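Local atomic coordinates of 5-formaminoimidazole-4-carboxamide-1-(beta)-D-ribofuranosyl 5'-monophosphate synthetase (Methanocaldococcus jannaschii, PDB entry 2R7L), a protein that catalyses the ATP- and formate-dependent, folate-independent formylation of AICAR to FAICAR in purine biosynthesis. Residues 9-14 against 86-91. Residues are numbered along the deposited sequence; the frame is centred on the assembly and turned at random.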
ATOM      1  N   GLU A   9      25.856 -18.302 -23.921  1.00 64.33           N
ATOM      2  CA  GLU A   9      26.243 -19.667 -23.594  1.00 66.96           C
ATOM      3  C   GLU A   9      26.808 -19.785 -22.181  1.00 60.72           C
ATOM      4  O   GLU A   9      26.966 -20.889 -21.664  1.00 65.85           O
ATOM      5  CB  GLU A   9      27.231 -20.217 -24.630  1.00 72.35           C
ATOM      6  CG  GLU A   9      26.629 -20.367 -26.031  1.00 80.69           C
ATOM      7  CD  GLU A   9      27.578 -21.012 -27.032  1.00 81.64           C
ATOM      8  OE1 GLU A   9      28.353 -21.912 -26.636  1.00 85.36           O
ATOM      9  OE2 GLU A   9      27.540 -20.622 -28.220  1.00 83.61           O
ATOM     10  N   ILE A  10      27.120 -18.652 -21.559  1.00 55.67           N
ATOM     11  CA  ILE A  10      27.470 -18.636 -20.139  1.00 54.44           C
ATOM     12  C   ILE A  10      26.177 -18.651 -19.326  1.00 57.13           C
ATOM     13  O   ILE A  10      26.071 -19.329 -18.300  1.00 55.23           O
ATOM     14  CB  ILE A  10      28.294 -17.385 -19.755  1.00 56.92           C
ATOM     15  CG1 ILE A  10      29.694 -17.437 -20.375  1.00 61.58           C
ATOM     16  CG2 ILE A  10      28.417 -17.260 -18.238  1.00 50.60           C
ATOM     17  CD1 ILE A  10      30.644 -18.392 -19.683  1.00 63.09           C
ATOM     18  N   PHE A  11      25.195 -17.897 -19.813  1.00 51.41           N
ATOM     19  CA  PHE A  11      23.903 -17.770 -19.160  1.00 57.55           C
ATOM     20  C   PHE A  11      23.069 -19.031 -19.354  1.00 64.83           C
ATOM     21  O   PHE A  11      22.226 -19.356 -18.517  1.00 64.83           O
ATOM     22  CB  PHE A  11      23.151 -16.557 -19.714  1.00 50.52           C
ATOM     23  CG  PHE A  11      21.804 -16.341 -19.084  1.00 52.73           C
ATOM     24  CD1 PHE A  11      20.643 -16.666 -19.769  1.00 51.05           C
ATOM     25  CD2 PHE A  11      21.698 -15.823 -17.801  1.00 48.51           C
ATOM     26  CE1 PHE A  11      19.396 -16.473 -19.185  1.00 50.51           C
ATOM     27  CE2 PHE A  11      20.460 -15.629 -17.216  1.00 49.00           C
ATOM     28  CZ  PHE A  11      19.307 -15.952 -17.910  1.00 44.31           C
ATOM     29  N   ASP A  12      23.303 -19.734 -20.462  1.00 68.23           N
ATOM     30  CA  ASP A  12      22.581 -20.971 -20.761  1.00 67.20           C
ATOM     31  C   ASP A  12      22.908 -22.078 -19.769  1.00 63.65           C
ATOM     32  O   ASP A  12      22.158 -23.042 -19.636  1.00 67.76           O
ATOM     33  CB  ASP A  12      22.878 -21.445 -22.183  1.00 73.56           C
ATOM     34  CG  ASP A  12      21.931 -20.851 -23.202  1.00 83.53           C
ATOM     35  OD1 ASP A  12      20.825 -20.418 -22.807  1.00 86.49           O
ATOM     36  OD2 ASP A  12      22.287 -20.824 -24.400  1.00 89.75           O
ATOM     37  N   LYS A  13      24.031 -21.933 -19.074  1.00 62.82           N
ATOM     38  CA  LYS A  13      24.455 -22.912 -18.086  1.00 60.72           C
ATOM     39  C   LYS A  13      24.065 -22.457 -16.688  1.00 59.31           C
ATOM     40  O   LYS A  13      24.442 -23.071 -15.691  1.00 54.57           O
ATOM     41  CB  LYS A  13      25.966 -23.132 -18.172  1.00 65.28           C
ATOM     42  CG  LYS A  13      26.445 -23.527 -19.558  1.00 74.04           C
ATOM     43  CD  LYS A  13      27.924 -23.887 -19.559  1.00 82.17           C
ATOM     44  CE  LYS A  13      28.381 -24.324 -20.945  1.00 85.36           C
ATOM     45  NZ  LYS A  13      29.783 -24.831 -20.933  1.00 86.91           N
ATOM     46  N   TYR A  14      23.310 -21.365 -16.627  1.00 57.28           N
ATOM     47  CA  TYR A  14      22.814 -20.833 -15.366  1.00 55.62           C
ATOM     48  C   TYR A  14      21.592 -21.629 -14.906  1.00 48.86           C
ATOM     49  O   TYR A  14      20.810 -22.106 -15.724  1.00 45.03           O
ATOM     50  CB  TYR A  14      22.428 -19.356 -15.541  1.00 58.05           C
ATOM     51  CG  TYR A  14      23.520 -18.341 -15.227  1.00 58.01           C
ATOM     52  CD1 TYR A  14      24.864 -18.704 -15.193  1.00 55.89           C
ATOM     53  CD2 TYR A  14      23.198 -17.008 -14.988  1.00 55.64           C
ATOM     54  CE1 TYR A  14      25.852 -17.772 -14.909  1.00 51.13           C
ATOM     55  CE2 TYR A  14      24.176 -16.071 -14.713  1.00 52.20           C
ATOM     56  CZ  TYR A  14      25.499 -16.457 -14.672  1.00 56.11           C
ATOM     57  OH  TYR A  14      26.467 -15.520 -14.390  1.00 56.20           O
ATOM     58  N   ASN A  86      24.724 -17.446 -10.320  1.00 36.02           N
ATOM     59  CA  ASN A  86      23.755 -17.158 -11.384  1.00 41.77           C
ATOM     60  C   ASN A  86      23.424 -15.666 -11.515  1.00 42.81           C
ATOM     61  O   ASN A  86      22.300 -15.291 -11.865  1.00 41.54           O
ATOM     62  CB  ASN A  86      22.481 -17.986 -11.190  1.00 43.92           C
ATOM     63  CG  ASN A  86      22.773 -19.467 -11.021  1.00 44.69           C
ATOM     64  OD1 ASN A  86      23.096 -20.164 -11.985  1.00 44.59           O
ATOM     65  ND2 ASN A  86      22.666 -19.952  -9.791  1.00 40.00           N
ATOM     66  N   SER A  87      24.423 -14.826 -11.254  1.00 44.66           N
ATOM     67  CA  SER A  87      24.255 -13.372 -11.268  1.00 33.63           C
ATOM     68  C   SER A  87      24.262 -12.757 -12.658  1.00 35.47           C
ATOM     69  O   SER A  87      25.146 -13.042 -13.474  1.00 40.58           O
ATOM     70  CB  SER A  87      25.353 -12.711 -10.445  1.00 34.66           C
ATOM     71  OG  SER A  87      25.411 -13.227  -9.126  1.00 37.13           O
ATOM     72  N   ILE A  88      23.264 -11.917 -12.921  1.00 33.87           N
ATOM     73  CA  ILE A  88      23.335 -10.941 -14.001  1.00 27.20           C
ATOM     74  C   ILE A  88      23.845  -9.643 -13.377  1.00 42.30           C
ATOM     75  O   ILE A  88      23.217  -9.100 -12.461  1.00 44.98           O
ATOM     76  CB  ILE A  88      21.968 -10.677 -14.629  1.00 32.53           C
ATOM     77  CG1 ILE A  88      21.400 -11.959 -15.249  1.00 35.58           C
ATOM     78  CG2 ILE A  88      22.052  -9.549 -15.667  1.00 28.67           C
ATOM     79  CD1 ILE A  88      20.015 -11.779 -15.848  1.00 35.63           C
ATOM     80  N   VAL A  89      24.988  -9.159 -13.859  1.00 42.97           N
ATOM     81  CA  VAL A  89      25.592  -7.937 -13.326  1.00 42.28           C
ATOM     82  C   VAL A  89      24.960  -6.681 -13.919  1.00 38.89           C
ATOM     83  O   VAL A  89      24.784  -6.576 -15.137  1.00 38.24           O
ATOM     84  CB  VAL A  89      27.112  -7.895 -13.569  1.00 48.84           C
ATOM     85  CG1 VAL A  89      27.677  -6.516 -13.221  1.00 45.93           C
ATOM     86  CG2 VAL A  89      27.803  -8.980 -12.756  1.00 47.16           C
ATOM     87  N   VAL A  90      24.606  -5.738 -13.050  1.00 35.49           N
ATOM     88  CA  VAL A  90      24.135  -4.426 -13.502  1.00 37.57           C
ATOM     89  C   VAL A  90      25.302  -3.436 -13.428  1.00 36.90           C
ATOM     90  O   VAL A  90      25.819  -3.146 -12.346  1.00 36.17           O
ATOM     91  CB  VAL A  90      22.924  -3.926 -12.677  1.00 34.84           C
ATOM     92  CG1 VAL A  90      22.534  -2.506 -13.082  1.00 34.32           C
ATOM     93  CG2 VAL A  90      21.736  -4.872 -12.861  1.00 30.71           C
ATOM     94  N   PRO A  91      25.743  -2.944 -14.591  1.00 36.64           N
ATOM     95  CA  PRO A  91      26.924  -2.097 -14.635  1.00 41.28           C
ATOM     96  C   PRO A  91      26.620  -0.653 -14.248  1.00 39.49           C
ATOM     97  O   PRO A  91      25.505  -0.160 -14.464  1.00 45.27           O
ATOM     98  CB  PRO A  91      27.334  -2.169 -16.105  1.00 36.85           C
ATOM     99  CG  PRO A  91      26.046  -2.318 -16.827  1.00 42.20           C
ATOM    100  CD  PRO A  91      25.161  -3.153 -15.929  1.00 38.46           C
TER
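Tyr14 and Asn86 bring the two backbones closest, their CA atoms 5.5 Å apart, where a type I beta turn from Phe11 to Tyr14 brings the chain off helix 4-11 and a Schellman motif, with Asn86 at its positive phi, ends helix 76-84 just before strand 87-89. Asn86 CA sits over one face of the Tyr14 ring, 3.6 Å from the centroid and 17° off the normal, a CH-pi contact, while Phe11 CA lies over the rim of the opposite face. At the edge of the ring, Tyr14 OH donates a 3.0 Å hydrogen bond to Ser87 O, meeting the carbonyl at 136° and tilted from its plane. Backbone on both faces and a bond at the hydroxyl together probably restrict the ring's rotation. The amide of Asn86 stands almost perpendicular to the ring; its OD1 lies 3.5 Å from Tyr14 CA and accepts a hydrogen bond from Asn15 N. Phe11, its CG anti to the backbone N (chi1 -179°), extends far enough for CE2 to touch Ile88 CD1 at 4.1 Å, and helix 339-353 meets both, Leu351 touching Phe11 and Ile347 touching Ile88. A phenylalanine at Tyr14 would keep the ring over Asn86 but would probably leave Ser87 O without this donor in a buried setting. Strand 87-89 runs parallel beside 20-24, and Val89 also bonds Pro111 and Phe113, so the turn after the first helix packs on the start of a strand in a Rossmann-like alpha/beta domain, consistent with the N-terminal domain of ATP-grasp enzymes.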